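Local coordinates for R.MvaI (Kocuria varians, PDB 2OAA), which is a type II restriction endonuclease of the MvaI/BcnI family that cuts double-stranded DNA, its nuclease core belonging to the PDDEXK clan, at residues S129-L134 with S147-F152; H55-K60 with L163-V168; K93-G98 with I213-S218; S170-I175 with K183-N188. All blocks are in the same frame, centred on the assembly; numbering follows the deposited sequence. Where two conformers were deposited one is given.

How the contacts relate
Contact 2 is the buried one: parallel strands 57-63 and 165-176 pair next to a calcium ion and the bound DNA. Contact 4 continues along 165-176 in the same sheet, now against its hairpin partner 179-191, and the two contacts meet where Val168 N approaches Asn188 O at 2.8 Å, a probable hydrogen bond. Polar side chains decorate contact 4, whereas contact 2 combines apolar packing with metal ligands. Contact 1 is a partly buried hairpin of a separate three-stranded sheet, rich in aromatic rings, with its centre about 36 Å from that of contact 4. Contact 3, the smallest interface, joins the 95-98 turn to strand 207-215 and the residues after it, beside the DNA backbone.

Contact 1: residues S129-L134 with S147-F152; sequences SQVVRL and SVYWSF
Phe152 lays one ring face over the backbone of Gln130, with Gln130 CA 3.7 Å from the ring centroid and almost on its normal, a CH-pi contact. The Gln130 side chain, bent at chi2 (-89°), crosses the same ring at about a right angle and brings OE1 to 3.2 Å from Phe152 CD2, while its NE2 bonds to Trp127 O. An alanine in place of Phe152 would probably leave Gln130 CA without its ring cover and take one apolar neighbour from Val132 CG2.

Beyond this end the strands pair antiparallel. Val132 and Trp150 exchange two 2.8 Å bonds, Val132 N to Trp150 O and Trp150 N to Val132 O, and Leu134 N reaches Val148 O. Val132 O also lies in the indole plane, at its edge. On the face opposite Val132 and Trp150, Val131 CG1 touches Tyr149 CD1 at 3.7 Å, and the Arg133 guanidinium is turned 44° from the Tyr149 ring, with Tyr149 CB over one of its faces; Arg133 NH1 is held by Asn146 O.

Strand 119-126 extends the hairpin to a three-stranded antiparallel sheet, and Val132 packs against its Ile123 and Ile125. Helix 195-204 covers Val132 and Phe152, and helix 83-91 covers Leu134 and Val148.

Contact 2: residues H55-K60 with L163-V168; sequences HDIEIK and LKYIAV. With CA (calcium ion), chain I.
Glu58 and Leu163 lie side by side and point the same way, with Glu58 CG 3.6 Å from Leu163 CD2. Glu58 starts out anti to its own nitrogen (chi1 170°) and bends at chi2, a course that carries its carboxylate past the leucine methyl to the calcium ion. Lys60 crosses Leu163 at about a right angle; its CE rests on Leu163 CD2, and its CD meets Ile166 CG2 at 4.0 Å. The aliphatic part of the lysine thus runs over apolar groups, while NZ donates to Glu58 OE2 in a 2.9 Å salt bridge, coming from above the carboxylate plane, and also to the backbone oxygens of Thr71 and Leu72.

On the other face of the sheet, Tyr165 presents its ring edge to Asp56 O. The Asp56 carboxylate is steeply inclined to that ring, and its OD1 bonds to Ser5. Ile57 CG2 touches Ala167 CB, and Leu11 of helix 8-19 closes over both. Beneath these side chains the parallel ladder runs from Glu58 N to Tyr165 O, back from Ala167 N to Glu58 O, and on from Lys60 N to Ala167 O, each bond 2.8 or 2.9 Å long.

Glu58 OE2 (2.4 Å) and Ile59 O (2.3 Å) bind the calcium together with two waters, Asp53 and a DNA phosphate. Asp53, Glu58 and Lys60 fit the PD-(D/E)XK pattern of this nuclease clan, so strand 57-63 probably contributes Glu58 and Lys60 to the catalytic centre, where one carboxylate oxygen is shared between metal and lysine.

Contact 3: residues K93-G98 with I213-S218; sequences KKDEYG and IGAYHS. With nucleotides of chain B.
Tyr97 OH meets His217 ND1 at 2.7 Å, the one hydrogen bond between the segments, each atom in the plane of the other's ring. An Asx turn sets Tyr97 in place: Asp95 OD1 accepts from Tyr97 N from well above the carboxylate plane, within a type I beta turn closed by Gly98 N to Asp95 O. The Tyr97 and His217 side chains cross at about a right angle, their rings rim to rim with planes 36° apart. Lys222 NZ is a second partner of the tyrosine hydroxyl.

Apolar contact is slight, Ala215 CB sitting 3.9 Å from Tyr97 CD2. Asp95 OD2 lies against the same methyl.

Contacts to DNA complete the set. His217 NE2 donates to OP2 of DA6 of chain B at 3.1 Å, so the imidazole links the Tyr97 loop to the phosphate. With an alanine at position His217, Tyr97 OH would probably lose its mate across the contact and the DA6 phosphate one of its donors. Lys93, extended beyond CG, makes a weak bond from NZ to OP1 of DC5 of chain B, its NZ also bonding Ser116. Tyr216 leaves the backbone away from 93-98; in a base contact consistent with a part in sequence reading, its OH donates to O4 of DT9 of chain B at 2.6 Å.

Contact 4: residues S170-I175 with K183-N188; sequences SAESKI and KYNSAN
Glu172 OE2 is the polar focus, gripped by two donors from the facing strand. Asn185 ND2 reaches it at 3.0 Å on the anti side of the carboxylate, with amide and carboxylate planes 75° apart. Lys183 lies alongside Glu172, pointing the same way, and its NZ adds a weak bond of 3.2 Å within a salt bridge. The lysine chain is bent at chi3 and chi4, which brings NZ to a 2.8 Å bond with Asn185 OD1. This triangle of side chains is on the partly exposed face, and Trp23 of strand 23-25 packs against Glu172 and Lys183.

The opposite face is tighter and buried. Ala171 CB meets Tyr184 CD1 at 3.7 Å, while the tyrosine ring packs edge-to-face with Phe38 and its OH bonds to Ile34 O. Ser173, Lys174 and Ile175 lie beyond the end of 183-188; there the hairpin goes on, Lys174 pairing with Tyr181.

Backbone bonds tie Glu172 to Lys183 in both directions. At the other end, Ser170 O accepts from Asn185 N at 2.8 Å, whereas Ser170 N donates to Ser186 O through a more bent bond (141°). Asn185 and Ser186 thus both face Ser170, a classic beta bulge in an antiparallel hairpin.

Contact 1: residues S129-L134 with S147-F152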
# COMPACT_ATOMS: atom_id res chain seq x y z
N SER E 129 12.03 16.99 13.71
CA SER E 129 11.12 16.38 14.69
C SER E 129 10.87 14.90 14.41
O SER E 129 10.20 14.23 15.20
CB SER E 129 9.79 17.12 14.71
OG SER E 129 9.97 18.47 15.11
N GLN E 130 11.41 14.40 13.30
CA GLN E 130 11.27 12.98 12.92
C GLN E 130 9.80 12.54 12.87
O GLN E 130 9.39 11.55 13.48
CB GLN E 130 12.11 12.07 13.83
CG GLN E 130 13.58 12.45 13.87
CD GLN E 130 14.35 11.76 12.80
OE1 GLN E 130 14.59 10.55 12.88
NE2 GLN E 130 14.76 12.52 11.79
N VAL E 131 9.00 13.32 12.16
CA VAL E 131 7.62 12.95 11.88
C VAL E 131 7.30 13.16 10.40
O VAL E 131 7.93 13.97 9.71
CB VAL E 131 6.56 13.71 12.75
CG1 VAL E 131 6.81 13.49 14.24
CG2 VAL E 131 6.50 15.20 12.40
N VAL E 132 6.30 12.41 9.96
CA VAL E 132 5.68 12.58 8.65
C VAL E 132 4.35 13.26 8.93
O VAL E 132 3.51 12.70 9.65
CB VAL E 132 5.43 11.23 7.99
CG1 VAL E 132 4.65 11.40 6.70
CG2 VAL E 132 6.76 10.51 7.74
N ARG E 133 4.18 14.47 8.42
CA ARG E 133 2.99 15.26 8.76
C ARG E 133 2.10 15.51 7.56
O ARG E 133 2.58 15.87 6.50
CB ARG E 133 3.43 16.61 9.38
CG ARG E 133 2.28 17.35 10.08
CD ARG E 133 2.78 18.54 10.90
NE ARG E 133 3.57 18.13 12.06
CZ ARG E 133 3.07 17.71 13.23
NH1 ARG E 133 1.76 17.64 13.43
NH2 ARG E 133 3.90 17.38 14.21
N LEU E 134 0.80 15.37 7.75
CA LEU E 134 -0.15 15.71 6.69
C LEU E 134 -0.59 17.16 6.81
O LEU E 134 -1.04 17.59 7.87
CB LEU E 134 -1.38 14.81 6.78
CG LEU E 134 -2.53 15.09 5.81
CD1 LEU E 134 -2.12 14.74 4.39
CD2 LEU E 134 -3.76 14.29 6.24
N SER E 147 -2.43 18.72 11.93
CA SER E 147 -2.43 17.95 13.16
C SER E 147 -2.08 16.47 12.98
O SER E 147 -1.63 15.83 13.92
CB SER E 147 -3.78 18.06 13.87
OG SER E 147 -4.82 17.49 13.10
N VAL E 148 -2.35 15.92 11.79
CA VAL E 148 -2.20 14.48 11.57
C VAL E 148 -0.74 14.12 11.26
O VAL E 148 -0.13 14.70 10.35
CB VAL E 148 -3.13 13.98 10.44
CG1 VAL E 148 -2.89 12.51 10.12
CG2 VAL E 148 -4.58 14.23 10.79
N TYR E 149 -0.17 13.18 12.01
CA TYR E 149 1.22 12.80 11.73
C TYR E 149 1.50 11.36 12.11
O TYR E 149 0.74 10.73 12.86
CB TYR E 149 2.22 13.74 12.44
CG TYR E 149 2.28 13.54 13.93
CD1 TYR E 149 3.22 12.68 14.51
CD2 TYR E 149 1.42 14.23 14.78
CE1 TYR E 149 3.29 12.48 15.88
CE2 TYR E 149 1.48 14.06 16.17
CZ TYR E 149 2.42 13.19 16.71
OH TYR E 149 2.48 13.01 18.08
N TRP E 150 2.61 10.85 11.56
CA TRP E 150 3.18 9.56 11.93
C TRP E 150 4.59 9.80 12.41
O TRP E 150 5.37 10.48 11.75
CB TRP E 150 3.28 8.64 10.71
CG TRP E 150 1.97 8.27 10.06
CD1 TRP E 150 1.32 7.08 10.18
CD2 TRP E 150 1.20 9.07 9.16
NE1 TRP E 150 0.18 7.09 9.42
CE2 TRP E 150 0.07 8.30 8.78
CE3 TRP E 150 1.33 10.37 8.64
CZ2 TRP E 150 -0.92 8.79 7.92
CZ3 TRP E 150 0.37 10.86 7.78
CH2 TRP E 150 -0.76 10.06 7.43
N SER E 151 4.95 9.23 13.56
CA SER E 151 6.33 9.32 14.01
C SER E 151 7.23 8.43 13.14
O SER E 151 6.78 7.39 12.64
CB SER E 151 6.44 8.93 15.48
OG SER E 151 6.15 7.55 15.68
N PHE E 152 8.49 8.84 12.95
CA PHE E 152 9.44 7.96 12.26
C PHE E 152 9.50 6.62 12.99
O PHE E 152 9.57 5.58 12.34
CB PHE E 152 10.86 8.55 12.21
CG PHE E 152 11.10 9.56 11.12
CD1 PHE E 152 10.08 10.31 10.55
CD2 PHE E 152 12.39 9.78 10.67
CE1 PHE E 152 10.34 11.27 9.57
CE2 PHE E 152 12.67 10.74 9.69
CZ PHE E 152 11.65 11.47 9.14
O HOH W 1 -3.42 17.09 9.24

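Contact 2: residues H55-K60 with L163-V168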
# COMPACT_ATOMS: atom_id res chain seq x y z
N HIS E 55 7.37 -17.06 6.79
CA HIS E 55 8.38 -16.93 7.84
C HIS E 55 8.75 -15.45 8.02
O HIS E 55 7.89 -14.67 8.43
CB HIS E 55 9.58 -17.82 7.56
CG HIS E 55 9.24 -19.27 7.61
ND1 HIS E 55 9.12 -19.97 8.79
CD2 HIS E 55 8.97 -20.16 6.62
CE1 HIS E 55 8.80 -21.23 8.53
NE2 HIS E 55 8.70 -21.36 7.22
N ASP E 56 9.97 -15.05 7.69
CA ASP E 56 10.37 -13.64 7.86
C ASP E 56 10.30 -12.81 6.59
O ASP E 56 10.76 -11.66 6.58
CB ASP E 56 11.77 -13.54 8.49
CG ASP E 56 12.83 -14.34 7.74
OD1 ASP E 56 12.50 -15.02 6.75
OD2 ASP E 56 14.02 -14.26 8.17
N ILE E 57 9.73 -13.38 5.54
CA ILE E 57 9.69 -12.74 4.22
C ILE E 57 8.29 -12.26 3.86
O ILE E 57 7.32 -13.02 3.98
CB ILE E 57 10.22 -13.69 3.12
CG1 ILE E 57 11.64 -14.15 3.46
CG2 ILE E 57 10.18 -13.00 1.75
CD1 ILE E 57 12.03 -15.47 2.79
N GLU E 58 8.18 -11.00 3.42
CA GLU E 58 6.95 -10.44 2.93
C GLU E 58 6.80 -10.77 1.45
O GLU E 58 7.76 -10.70 0.70
CB GLU E 58 6.99 -8.91 3.13
CG GLU E 58 5.88 -8.14 2.45
CD GLU E 58 4.52 -8.35 3.09
OE1 GLU E 58 4.46 -8.86 4.24
OE2 GLU E 58 3.52 -7.96 2.44
N ILE E 59 5.59 -11.13 1.04
CA ILE E 59 5.30 -11.42 -0.36
C ILE E 59 4.31 -10.39 -0.89
O ILE E 59 3.35 -10.04 -0.21
CB ILE E 59 4.71 -12.83 -0.51
CG1 ILE E 59 5.76 -13.87 -0.12
CG2 ILE E 59 4.22 -13.03 -1.94
CD1 ILE E 59 5.21 -15.28 -0.06
N LYS E 60 4.55 -9.86 -2.08
CA LYS E 60 3.58 -8.95 -2.70
C LYS E 60 3.45 -9.33 -4.15
O LYS E 60 4.46 -9.56 -4.82
CB LYS E 60 4.05 -7.50 -2.60
CG LYS E 60 4.31 -7.02 -1.17
CD LYS E 60 4.55 -5.54 -1.09
CE LYS E 60 4.76 -5.15 0.37
NZ LYS E 60 3.55 -5.30 1.24
N LEU E 163 8.79 -5.81 6.79
CA LEU E 163 9.35 -5.49 5.46
C LEU E 163 10.90 -5.60 5.33
O LEU E 163 11.48 -4.92 4.49
CB LEU E 163 8.88 -4.11 4.98
CG LEU E 163 7.37 -3.96 4.77
CD1 LEU E 163 7.11 -2.53 4.36
CD2 LEU E 163 6.82 -4.91 3.72
N LYS E 164 11.52 -6.48 6.10
CA LYS E 164 12.97 -6.71 5.98
C LYS E 164 13.31 -7.30 4.61
O LYS E 164 14.29 -6.90 3.97
CB LYS E 164 13.44 -7.63 7.11
CG LYS E 164 14.93 -7.97 7.14
CD LYS E 164 15.28 -8.72 8.45
CE LYS E 164 14.28 -9.85 8.78
NZ LYS E 164 14.33 -10.38 10.19
N TYR E 165 12.49 -8.24 4.15
CA TYR E 165 12.71 -8.89 2.87
C TYR E 165 11.40 -8.85 2.11
O TYR E 165 10.43 -9.49 2.52
CB TYR E 165 13.14 -10.36 3.04
CG TYR E 165 14.25 -10.60 4.04
CD1 TYR E 165 15.57 -10.21 3.78
CD2 TYR E 165 13.99 -11.27 5.23
CE1 TYR E 165 16.58 -10.45 4.69
CE2 TYR E 165 15.00 -11.52 6.15
CZ TYR E 165 16.29 -11.11 5.87
OH TYR E 165 17.26 -11.36 6.81
N ILE E 166 11.36 -8.12 1.00
CA ILE E 166 10.12 -8.01 0.23
C ILE E 166 10.25 -8.74 -1.12
O ILE E 166 10.95 -8.27 -2.01
CB ILE E 166 9.75 -6.53 -0.02
CG1 ILE E 166 9.78 -5.73 1.29
CG2 ILE E 166 8.39 -6.45 -0.72
CD1 ILE E 166 9.61 -4.22 1.08
N ALA E 167 9.59 -9.89 -1.23
CA ALA E 167 9.54 -10.63 -2.49
C ALA E 167 8.39 -10.12 -3.33
O ALA E 167 7.23 -10.33 -2.98
CB ALA E 167 9.34 -12.13 -2.23
N VAL E 168 8.71 -9.43 -4.41
CA VAL E 168 7.68 -8.88 -5.29
C VAL E 168 7.52 -9.81 -6.48
O VAL E 168 8.47 -10.04 -7.22
CB VAL E 168 8.06 -7.48 -5.79
CG1 VAL E 168 6.92 -6.87 -6.64
CG2 VAL E 168 8.39 -6.57 -4.62
CA CA I . 1.98 -9.62 1.55
O HOH W 2 10.10 -9.19 5.63
O HOH W 3 1.10 -7.77 0.40
O HOH W 4 0.61 -11.32 0.65

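Contact 3: residues K93-G98 with I213-S218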
# COMPACT_ATOMS: atom_id res chain seq x y z
N LYS E 93 -15.90 13.91 0.91
CA LYS E 93 -17.03 14.26 0.05
C LYS E 93 -18.14 13.23 0.18
O LYS E 93 -17.89 12.09 0.60
CB LYS E 93 -16.59 14.39 -1.42
CG LYS E 93 -16.25 13.07 -2.10
CD LYS E 93 -15.71 13.29 -3.50
CE LYS E 93 -15.31 11.97 -4.12
NZ LYS E 93 -15.11 12.07 -5.59
N LYS E 94 -19.36 13.62 -0.19
CA LYS E 94 -20.53 12.75 -0.04
C LYS E 94 -20.54 11.66 -1.09
O LYS E 94 -20.29 11.92 -2.27
CB LYS E 94 -21.81 13.59 -0.13
CG LYS E 94 -23.08 12.75 0.06
CD LYS E 94 -24.33 13.59 -0.10
CE LYS E 94 -25.57 12.73 0.00
NZ LYS E 94 -26.80 13.57 -0.05
N ASP E 95 -20.83 10.44 -0.65
CA ASP E 95 -20.94 9.31 -1.57
C ASP E 95 -22.40 8.90 -1.79
O ASP E 95 -23.31 9.56 -1.27
CB ASP E 95 -20.02 8.13 -1.16
CG ASP E 95 -20.57 7.30 0.01
OD1 ASP E 95 -21.67 7.59 0.54
OD2 ASP E 95 -19.89 6.32 0.40
N GLU E 96 -22.62 7.82 -2.53
CA GLU E 96 -23.97 7.36 -2.89
C GLU E 96 -24.80 6.87 -1.70
O GLU E 96 -26.03 6.75 -1.81
CB GLU E 96 -23.90 6.26 -3.95
CG GLU E 96 -23.29 4.95 -3.44
CD GLU E 96 -23.19 3.89 -4.51
OE1 GLU E 96 -24.23 3.40 -4.99
OE2 GLU E 96 -22.05 3.53 -4.87
N TYR E 97 -24.13 6.58 -0.59
CA TYR E 97 -24.78 6.05 0.61
C TYR E 97 -25.01 7.11 1.68
O TYR E 97 -25.63 6.83 2.71
CB TYR E 97 -23.95 4.92 1.22
CG TYR E 97 -23.52 3.84 0.26
CD1 TYR E 97 -24.46 2.93 -0.26
CD2 TYR E 97 -22.19 3.70 -0.11
CE1 TYR E 97 -24.06 1.92 -1.14
CE2 TYR E 97 -21.78 2.71 -0.98
CZ TYR E 97 -22.71 1.82 -1.49
OH TYR E 97 -22.27 0.84 -2.36
N GLY E 98 -24.48 8.31 1.47
CA GLY E 98 -24.56 9.38 2.47
C GLY E 98 -23.36 9.44 3.41
O GLY E 98 -23.37 10.20 4.38
N ILE E 213 -10.16 6.17 2.30
CA ILE E 213 -11.39 6.03 3.04
C ILE E 213 -12.58 5.98 2.08
O ILE E 213 -12.96 6.98 1.46
CB ILE E 213 -11.54 7.14 4.08
CG1 ILE E 213 -10.29 7.21 4.98
CG2 ILE E 213 -12.84 6.93 4.89
CD1 ILE E 213 -10.22 8.45 5.87
N GLY E 214 -13.15 4.79 1.96
CA GLY E 214 -14.23 4.54 1.04
C GLY E 214 -15.45 4.00 1.76
O GLY E 214 -15.78 4.41 2.88
N ALA E 215 -16.11 3.05 1.10
CA ALA E 215 -17.30 2.39 1.64
C ALA E 215 -17.32 0.96 1.15
O ALA E 215 -16.70 0.65 0.14
CB ALA E 215 -18.56 3.10 1.20
N TYR E 216 -18.01 0.09 1.89
CA TYR E 216 -18.26 -1.28 1.43
C TYR E 216 -19.38 -1.28 0.40
O TYR E 216 -20.31 -0.49 0.51
CB TYR E 216 -18.68 -2.17 2.61
CG TYR E 216 -17.58 -2.42 3.62
CD1 TYR E 216 -17.51 -1.67 4.78
CD2 TYR E 216 -16.62 -3.42 3.42
CE1 TYR E 216 -16.50 -1.88 5.73
CE2 TYR E 216 -15.61 -3.65 4.37
CZ TYR E 216 -15.56 -2.88 5.52
OH TYR E 216 -14.57 -3.10 6.46
N HIS E 217 -19.30 -2.17 -0.59
CA HIS E 217 -20.26 -2.14 -1.71
C HIS E 217 -21.04 -3.42 -1.90
O HIS E 217 -21.87 -3.51 -2.81
CB HIS E 217 -19.57 -1.76 -3.02
CG HIS E 217 -18.88 -0.44 -2.96
ND1 HIS E 217 -19.58 0.75 -2.89
CD2 HIS E 217 -17.57 -0.12 -2.92
CE1 HIS E 217 -18.72 1.75 -2.82
NE2 HIS E 217 -17.50 1.25 -2.84
N SER E 218 -20.79 -4.40 -1.05
CA SER E 218 -21.48 -5.69 -1.08
C SER E 218 -21.24 -6.38 0.25
O SER E 218 -20.32 -6.00 0.99
CB SER E 218 -20.95 -6.57 -2.21
OG SER E 218 -19.63 -7.01 -1.92
P DC B 5 -13.48 8.73 -5.23
OP1 DC B 5 -14.95 8.81 -5.44
OP2 DC B 5 -12.88 9.32 -4.02
O5' DC B 5 -13.06 7.19 -5.31
C5' DC B 5 -13.32 6.43 -6.49
C4' DC B 5 -12.61 5.10 -6.44
O4' DC B 5 -11.19 5.24 -6.26
C3' DC B 5 -13.04 4.11 -5.35
O3' DC B 5 -14.12 3.32 -5.85
C2' DC B 5 -11.79 3.25 -5.17
C1' DC B 5 -10.73 3.93 -6.03
N1 DC B 5 -9.40 4.00 -5.40
C2 DC B 5 -8.65 2.83 -5.33
O2 DC B 5 -9.11 1.79 -5.84
N3 DC B 5 -7.45 2.85 -4.72
C4 DC B 5 -6.99 3.98 -4.20
N4 DC B 5 -5.80 3.95 -3.58
C5 DC B 5 -7.72 5.20 -4.28
C6 DC B 5 -8.92 5.16 -4.88
P DA B 6 -14.96 2.36 -4.86
OP1 DA B 6 -16.28 2.19 -5.52
OP2 DA B 6 -14.91 2.87 -3.47
O5' DA B 6 -14.21 0.96 -4.91
C5' DA B 6 -14.36 0.09 -6.03
C4' DA B 6 -13.53 -1.16 -5.84
O4' DA B 6 -12.13 -0.84 -5.71
C3' DA B 6 -13.82 -1.97 -4.58
O3' DA B 6 -15.00 -2.76 -4.77
C2' DA B 6 -12.58 -2.84 -4.48
C1' DA B 6 -11.48 -1.92 -5.04
N9 DA B 6 -10.60 -1.34 -4.03
C8 DA B 6 -10.51 -0.04 -3.62
N7 DA B 6 -9.59 0.17 -2.71
C5 DA B 6 -9.04 -1.09 -2.50
C6 DA B 6 -8.00 -1.54 -1.67
N6 DA B 6 -7.29 -0.74 -0.86
N1 DA B 6 -7.71 -2.86 -1.69
C2 DA B 6 -8.41 -3.66 -2.51
N3 DA B 6 -9.39 -3.35 -3.35
C4 DA B 6 -9.66 -2.03 -3.30
P DT B 9 -14.49 -11.78 5.29
OP1 DT B 9 -14.95 -13.19 5.38
OP2 DT B 9 -15.46 -10.68 5.45
O5' DT B 9 -13.33 -11.57 6.36
C5' DT B 9 -12.13 -12.34 6.29
C4' DT B 9 -11.28 -12.08 7.51
O4' DT B 9 -10.83 -10.70 7.48
C3' DT B 9 -12.03 -12.24 8.83
O3' DT B 9 -11.14 -12.65 9.86
C2' DT B 9 -12.52 -10.83 9.10
C1' DT B 9 -11.34 -10.00 8.61
N1 DT B 9 -11.72 -8.64 8.18
C2 DT B 9 -11.06 -7.55 8.73
O2 DT B 9 -10.14 -7.66 9.53
N3 DT B 9 -11.51 -6.33 8.30
C4 DT B 9 -12.53 -6.09 7.40
O4 DT B 9 -12.84 -4.93 7.13
C5 DT B 9 -13.16 -7.27 6.85
C7 DT B 9 -14.25 -7.10 5.84
C6 DT B 9 -12.72 -8.46 7.26

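Contact 4: residues S170-I175 with K183-N188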
# COMPACT_ATOMS: atom_id res chain seq x y z
N SER E 170 5.93 -10.46 -9.97
CA SER E 170 5.35 -9.78 -11.12
C SER E 170 4.43 -10.73 -11.87
O SER E 170 4.75 -11.91 -12.04
CB SER E 170 6.43 -9.23 -12.04
OG SER E 170 7.08 -8.13 -11.43
N ALA E 171 3.28 -10.20 -12.29
CA ALA E 171 2.20 -11.03 -12.82
C ALA E 171 1.52 -10.38 -14.00
O ALA E 171 1.73 -9.19 -14.29
CB ALA E 171 1.18 -11.29 -11.71
N GLU E 172 0.68 -11.16 -14.66
CA GLU E 172 -0.19 -10.63 -15.69
C GLU E 172 -1.59 -11.17 -15.47
O GLU E 172 -1.77 -12.11 -14.68
CB GLU E 172 0.31 -10.99 -17.09
CG GLU E 172 0.52 -12.45 -17.33
CD GLU E 172 1.12 -12.71 -18.69
OE1 GLU E 172 0.44 -12.44 -19.69
OE2 GLU E 172 2.28 -13.17 -18.74
N SER E 173 -2.56 -10.56 -16.12
CA SER E 173 -3.95 -10.98 -16.02
C SER E 173 -4.58 -11.07 -17.40
O SER E 173 -4.08 -10.47 -18.36
CB SER E 173 -4.77 -10.02 -15.17
OG SER E 173 -5.07 -8.83 -15.90
N LYS E 174 -5.68 -11.80 -17.47
CA LYS E 174 -6.53 -11.79 -18.65
C LYS E 174 -7.96 -12.11 -18.26
O LYS E 174 -8.23 -12.67 -17.20
CB LYS E 174 -6.05 -12.80 -19.70
CG LYS E 174 -6.27 -14.26 -19.34
CD LYS E 174 -5.85 -15.17 -20.48
CE LYS E 174 -5.95 -16.62 -20.08
NZ LYS E 174 -5.37 -17.51 -21.13
N ILE E 175 -8.88 -11.72 -19.14
CA ILE E 175 -10.27 -12.12 -19.04
C ILE E 175 -10.52 -13.01 -20.24
O ILE E 175 -10.25 -12.63 -21.38
CB ILE E 175 -11.23 -10.91 -19.04
CG1 ILE E 175 -11.05 -10.10 -17.75
CG2 ILE E 175 -12.69 -11.38 -19.19
CD1 ILE E 175 -11.65 -8.70 -17.80
N LYS E 183 -1.49 -14.93 -13.98
CA LYS E 183 -0.30 -15.74 -14.21
C LYS E 183 0.87 -15.03 -13.58
O LYS E 183 1.09 -13.84 -13.83
CB LYS E 183 -0.07 -15.93 -15.71
CG LYS E 183 1.11 -16.84 -16.03
CD LYS E 183 1.00 -17.41 -17.45
CE LYS E 183 1.46 -16.43 -18.49
NZ LYS E 183 2.95 -16.26 -18.46
N TYR E 184 1.62 -15.76 -12.76
CA TYR E 184 2.73 -15.20 -12.00
C TYR E 184 4.01 -15.58 -12.70
O TYR E 184 4.24 -16.76 -12.97
CB TYR E 184 2.67 -15.70 -10.54
CG TYR E 184 1.31 -15.39 -9.92
CD1 TYR E 184 1.07 -14.15 -9.32
CD2 TYR E 184 0.27 -16.30 -9.99
CE1 TYR E 184 -0.19 -13.85 -8.80
CE2 TYR E 184 -0.97 -16.02 -9.46
CZ TYR E 184 -1.19 -14.80 -8.86
OH TYR E 184 -2.44 -14.54 -8.35
N ASN E 185 4.82 -14.58 -13.03
CA ASN E 185 5.92 -14.78 -13.97
C ASN E 185 7.33 -14.79 -13.41
O ASN E 185 8.19 -15.50 -13.92
CB ASN E 185 5.85 -13.73 -15.08
CG ASN E 185 4.61 -13.89 -15.96
OD1 ASN E 185 4.22 -15.01 -16.30
ND2 ASN E 185 4.00 -12.77 -16.33
N SER E 186 7.57 -13.96 -12.40
CA SER E 186 8.93 -13.78 -11.90
C SER E 186 8.87 -13.16 -10.52
O SER E 186 7.82 -12.70 -10.08
CB SER E 186 9.73 -12.88 -12.85
OG SER E 186 9.12 -11.60 -12.97
N ALA E 187 10.02 -13.13 -9.84
CA ALA E 187 10.09 -12.52 -8.51
C ALA E 187 11.43 -11.85 -8.28
O ALA E 187 12.47 -12.39 -8.65
CB ALA E 187 9.83 -13.55 -7.43
N ASN E 188 11.36 -10.67 -7.69
CA ASN E 188 12.53 -9.93 -7.23
C ASN E 188 12.48 -9.83 -5.71
O ASN E 188 11.39 -9.84 -5.14
CB ASN E 188 12.54 -8.52 -7.80
CG ASN E 188 12.91 -8.46 -9.29
OD1 ASN E 188 13.80 -9.16 -9.76
ND2 ASN E 188 12.28 -7.54 -10.01